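Local coordinates for protein polynucleotide 5'-triphosphatase (Acanthamoeba polyphaga mimivirus, PDB 3BGY) that removes the gamma-phosphate from the 5'-triphosphate end of mRNA, as the N-terminal tunnel-type triphosphatase domain of a multifunctional viral mRNA-capping enzyme, at residues Ser102-Ser106 against Asn107-Arg111; Glu92-Gly95 against Glu96-Lys100. All coordinates share one frame; numbering follows the deposited sequence.

Contact 1. Residues Ser102-Ser106 against Asn107-Arg111; sequences SKASS and NDISR
Ser105 closes the first turn of the helix that Ser106 begins: its OG accepts a hydrogen bond from Asp108 N at 3.0 Å, with an N-H...O angle of 152°. The hydroxyl reaches that amide because OG sits between the backbone N and the carbonyl carbon (chi1 80°), folded back over the turn. Serine suits this place, since a short side chain with an oxygen one bond beyond CB can stand in for the carbonyl that a preceding turn would have supplied. The Asp108 carboxylate lies next to the same hydroxyl, but Asp108 OD2, 3.8 Å from Ser105 N, is too far to complete a capping box, so the cap is one-sided; its negative charge near the helix start probably interacts favourably with the helix dipole.

Backbone bonds then take over. Ile109 N donates to Ser105 O, and Ser110 N to Ser106 O at 2.9 Å.

Further along, Arg111 NH2 makes a salt bridge of 2.6 Å with Asp108 OD1, three residues back. Separately, a side-chain-to-backbone hydrogen bond runs from Arg111 NE to Asn107 O at 3.2 Å. That donor stands above the carbonyl plane, on the face opposite to Arg111 N, which grips the same oxygen.

Apolar contact is slight: Ala104 CB lies 4.4 Å from Ile109 CG1, just ahead of the cap. Ile109 itself is buried against Ile170, Tyr172 and Phe101. Together these features make a serine N-cap, opening helix 106-115 after the short link from helix 91-101.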
# COMPACT_ATOMS: atom_id res chain seq x y z
N SER A 102 -0.81 -23.16 7.66
CA SER A 102 -1.70 -23.60 6.56
C SER A 102 -3.02 -24.25 6.99
O SER A 102 -4.05 -24.06 6.33
CB SER A 102 -0.97 -24.58 5.63
OG SER A 102 -0.49 -23.93 4.46
N LYS A 103 -2.96 -25.02 8.08
CA LYS A 103 -4.11 -25.74 8.64
C LYS A 103 -4.46 -25.28 10.06
O LYS A 103 -5.28 -25.92 10.74
CB LYS A 103 -3.82 -27.26 8.62
CG LYS A 103 -3.47 -27.84 7.24
CD LYS A 103 -3.19 -29.34 7.27
CE LYS A 103 -2.72 -29.81 5.89
NZ LYS A 103 -2.69 -31.30 5.76
N ALA A 104 -3.86 -24.18 10.53
CA ALA A 104 -4.12 -23.65 11.89
C ALA A 104 -5.42 -22.85 11.98
O ALA A 104 -5.93 -22.38 10.96
CB ALA A 104 -2.95 -22.80 12.36
N SER A 105 -5.93 -22.66 13.20
CA SER A 105 -7.18 -21.90 13.38
C SER A 105 -6.95 -20.41 13.15
O SER A 105 -5.84 -19.92 13.37
CB SER A 105 -7.77 -22.12 14.78
OG SER A 105 -7.11 -21.33 15.76
N SER A 106 -8.00 -19.67 12.78
CA SER A 106 -7.84 -18.24 12.55
C SER A 106 -7.48 -17.49 13.85
O SER A 106 -6.72 -16.52 13.83
CB SER A 106 -9.07 -17.63 11.88
OG SER A 106 -10.14 -17.52 12.78
N ASN A 107 -7.95 -18.01 15.00
CA ASN A 107 -7.63 -17.41 16.30
C ASN A 107 -6.14 -17.60 16.62
O ASN A 107 -5.52 -16.68 17.16
CB ASN A 107 -8.48 -18.00 17.42
CG ASN A 107 -8.49 -17.12 18.66
OD1 ASN A 107 -7.96 -17.50 19.70
ND2 ASN A 107 -9.09 -15.94 18.55
N ASP A 108 -5.58 -18.76 16.24
CA ASP A 108 -4.15 -19.08 16.44
C ASP A 108 -3.31 -18.14 15.58
O ASP A 108 -2.25 -17.68 16.01
CB ASP A 108 -3.81 -20.51 15.99
CG ASP A 108 -4.22 -21.57 17.02
OD1 ASP A 108 -4.46 -21.23 18.19
OD2 ASP A 108 -4.27 -22.76 16.63
N ILE A 109 -3.79 -17.88 14.35
CA ILE A 109 -3.11 -16.98 13.43
C ILE A 109 -3.14 -15.53 13.94
O ILE A 109 -2.09 -14.87 13.97
CB ILE A 109 -3.68 -17.09 11.98
CG1 ILE A 109 -3.47 -18.50 11.45
CG2 ILE A 109 -3.00 -16.00 11.05
CD1 ILE A 109 -4.16 -18.83 10.13
N SER A 110 -4.31 -15.06 14.38
CA SER A 110 -4.44 -13.70 14.89
C SER A 110 -3.57 -13.44 16.11
O SER A 110 -2.87 -12.44 16.19
CB SER A 110 -5.89 -13.37 15.24
OG SER A 110 -6.71 -13.40 14.09
N ARG A 111 -3.52 -14.44 16.99
CA ARG A 111 -2.74 -14.32 18.24
C ARG A 111 -1.25 -14.27 17.91
O ARG A 111 -0.52 -13.47 18.50
CB ARG A 111 -3.09 -15.46 19.19
CG ARG A 111 -4.36 -15.17 19.97
CD ARG A 111 -4.68 -16.32 20.92
NE ARG A 111 -5.11 -17.51 20.18
CZ ARG A 111 -5.23 -18.73 20.70
NH1 ARG A 111 -4.95 -18.95 21.98
NH2 ARG A 111 -5.71 -19.71 19.95

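Contact 2. Residues Glu92-Gly95 against Glu96-Lys100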
# COMPACT_ATOMS: atom_id res chain seq x y z
N GLU A 92 12.45 -16.77 4.06
CA GLU A 92 12.46 -18.00 4.86
C GLU A 92 11.31 -17.95 5.89
O GLU A 92 10.61 -18.95 6.07
CB GLU A 92 13.83 -18.15 5.56
CG GLU A 92 14.01 -19.48 6.30
CD GLU A 92 15.44 -19.73 6.78
OE1 GLU A 92 16.31 -18.83 6.67
OE2 GLU A 92 15.70 -20.84 7.27
N GLN A 93 11.06 -16.76 6.45
CA GLN A 93 10.00 -16.54 7.44
C GLN A 93 8.60 -16.68 6.80
O GLN A 93 7.69 -17.22 7.43
CB GLN A 93 10.17 -15.16 8.11
CG GLN A 93 9.13 -14.87 9.21
CD GLN A 93 9.54 -13.77 10.15
OE1 GLN A 93 10.32 -12.87 9.80
NE2 GLN A 93 9.03 -13.84 11.38
N ILE A 94 8.47 -16.22 5.55
CA ILE A 94 7.21 -16.32 4.77
C ILE A 94 6.88 -17.81 4.59
O ILE A 94 5.76 -18.24 4.89
CB ILE A 94 7.33 -15.64 3.37
CG1 ILE A 94 7.49 -14.12 3.51
CG2 ILE A 94 6.07 -15.93 2.50
CD1 ILE A 94 7.93 -13.40 2.24
N GLY A 95 7.89 -18.58 4.19
CA GLY A 95 7.74 -20.02 3.97
C GLY A 95 7.40 -20.75 5.24
O GLY A 95 6.55 -21.64 5.23
N GLU A 96 8.02 -20.33 6.35
CA GLU A 96 7.79 -20.92 7.66
C GLU A 96 6.38 -20.64 8.16
O GLU A 96 5.73 -21.52 8.72
CB GLU A 96 8.81 -20.43 8.67
CG GLU A 96 10.16 -21.13 8.56
CD GLU A 96 11.09 -20.78 9.70
OE1 GLU A 96 10.64 -20.78 10.87
OE2 GLU A 96 12.28 -20.52 9.43
N PHE A 97 5.90 -19.43 7.90
CA PHE A 97 4.56 -19.02 8.28
C PHE A 97 3.53 -19.87 7.53
O PHE A 97 2.60 -20.38 8.15
CB PHE A 97 4.35 -17.53 7.99
CG PHE A 97 2.94 -17.04 8.25
CD1 PHE A 97 2.52 -16.71 9.54
CD2 PHE A 97 2.01 -16.97 7.19
CE1 PHE A 97 1.18 -16.31 9.79
CE2 PHE A 97 0.67 -16.57 7.43
CZ PHE A 97 0.26 -16.24 8.72
N ILE A 98 3.68 -19.97 6.21
CA ILE A 98 2.75 -20.74 5.38
C ILE A 98 2.70 -22.22 5.77
O ILE A 98 1.61 -22.74 5.98
CB ILE A 98 3.08 -20.60 3.86
CG1 ILE A 98 2.82 -19.15 3.42
CG2 ILE A 98 2.22 -21.59 2.99
CD1 ILE A 98 3.30 -18.82 2.03
N THR A 99 3.86 -22.86 5.91
CA THR A 99 3.91 -24.28 6.28
C THR A 99 3.33 -24.54 7.68
O THR A 99 2.55 -25.48 7.86
CB THR A 99 5.34 -24.87 6.19
OG1 THR A 99 6.24 -24.10 7.00
CG2 THR A 99 5.84 -24.87 4.76
N LYS A 100 3.66 -23.67 8.63
CA LYS A 100 3.19 -23.80 10.02
C LYS A 100 1.70 -23.49 10.21
O LYS A 100 1.00 -24.23 10.91
CB LYS A 100 4.02 -22.93 10.97
CG LYS A 100 3.74 -23.17 12.47
CD LYS A 100 4.66 -22.38 13.39
CE LYS A 100 4.37 -22.70 14.87
NZ LYS A 100 5.26 -21.99 15.82
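Residues Glu92-Gly95 and Glu96-Lys100 are consecutive turns of one alpha-helix, joined by a ladder of i to i+4 bonds. Glu96 N donates to Glu92 O and Phe97 N to Gln93 O, both at 2.9 Å; Ile98 N to Ile94 O and Thr99 N to Gly95 O follow, the last nearly straight at 170°. Thr99 OG1, placed between its own backbone N and carbonyl carbon (chi1 56°), lies 3.0 Å from Gly95 O and also near Glu96 O.

On the outer face Glu92 and Glu96 run side by side, their carboxylate planes 72° apart. Glu92 CG packs at 3.7 Å from Glu96 OE2, and the OE2 atoms of the two residues come within 4.1 Å, a pairing of like charges that is probably mildly unfavourable and eased by solvent at this exposed surface.

Ile94, Phe97 and Ile98 make the apolar face; across the contact Ile94 and Ile98 lie alongside each other, CG2 of Ile94 meeting CD1 of Ile98 at 4.0 Å. Beta-branched isoleucines give this face bulk close to the backbone. Beyond the helix, Ile94 and Phe97 rest on Leu72 of strand 66-77, Phe97 also meets Ile113 of helix 106-115, and Ile98 touches Ile199 in a loop.

Overall arrangement
Contact 2 comes first along the chain, within helix 91-101; contact 1 follows, spanning the link after that helix and the start of helix 106-115. Their centres are 13 Å apart, and both lie on the same side of the chain's centre. They touch directly where Ile109 CG2 packs on Phe97 CZ at 4.0 Å, so the two helices form a paired, hydrophobically joined unit. Ile199 contributes to both. Contact 2 faces strand 66-77 and contact 1 strand 169-183, neighbours in the antiparallel sheet that closes into the barrel. The helical pair thus packs against these strands near one end of the barrel, far from the chain's centre, in this metal-dependent triphosphatase domain.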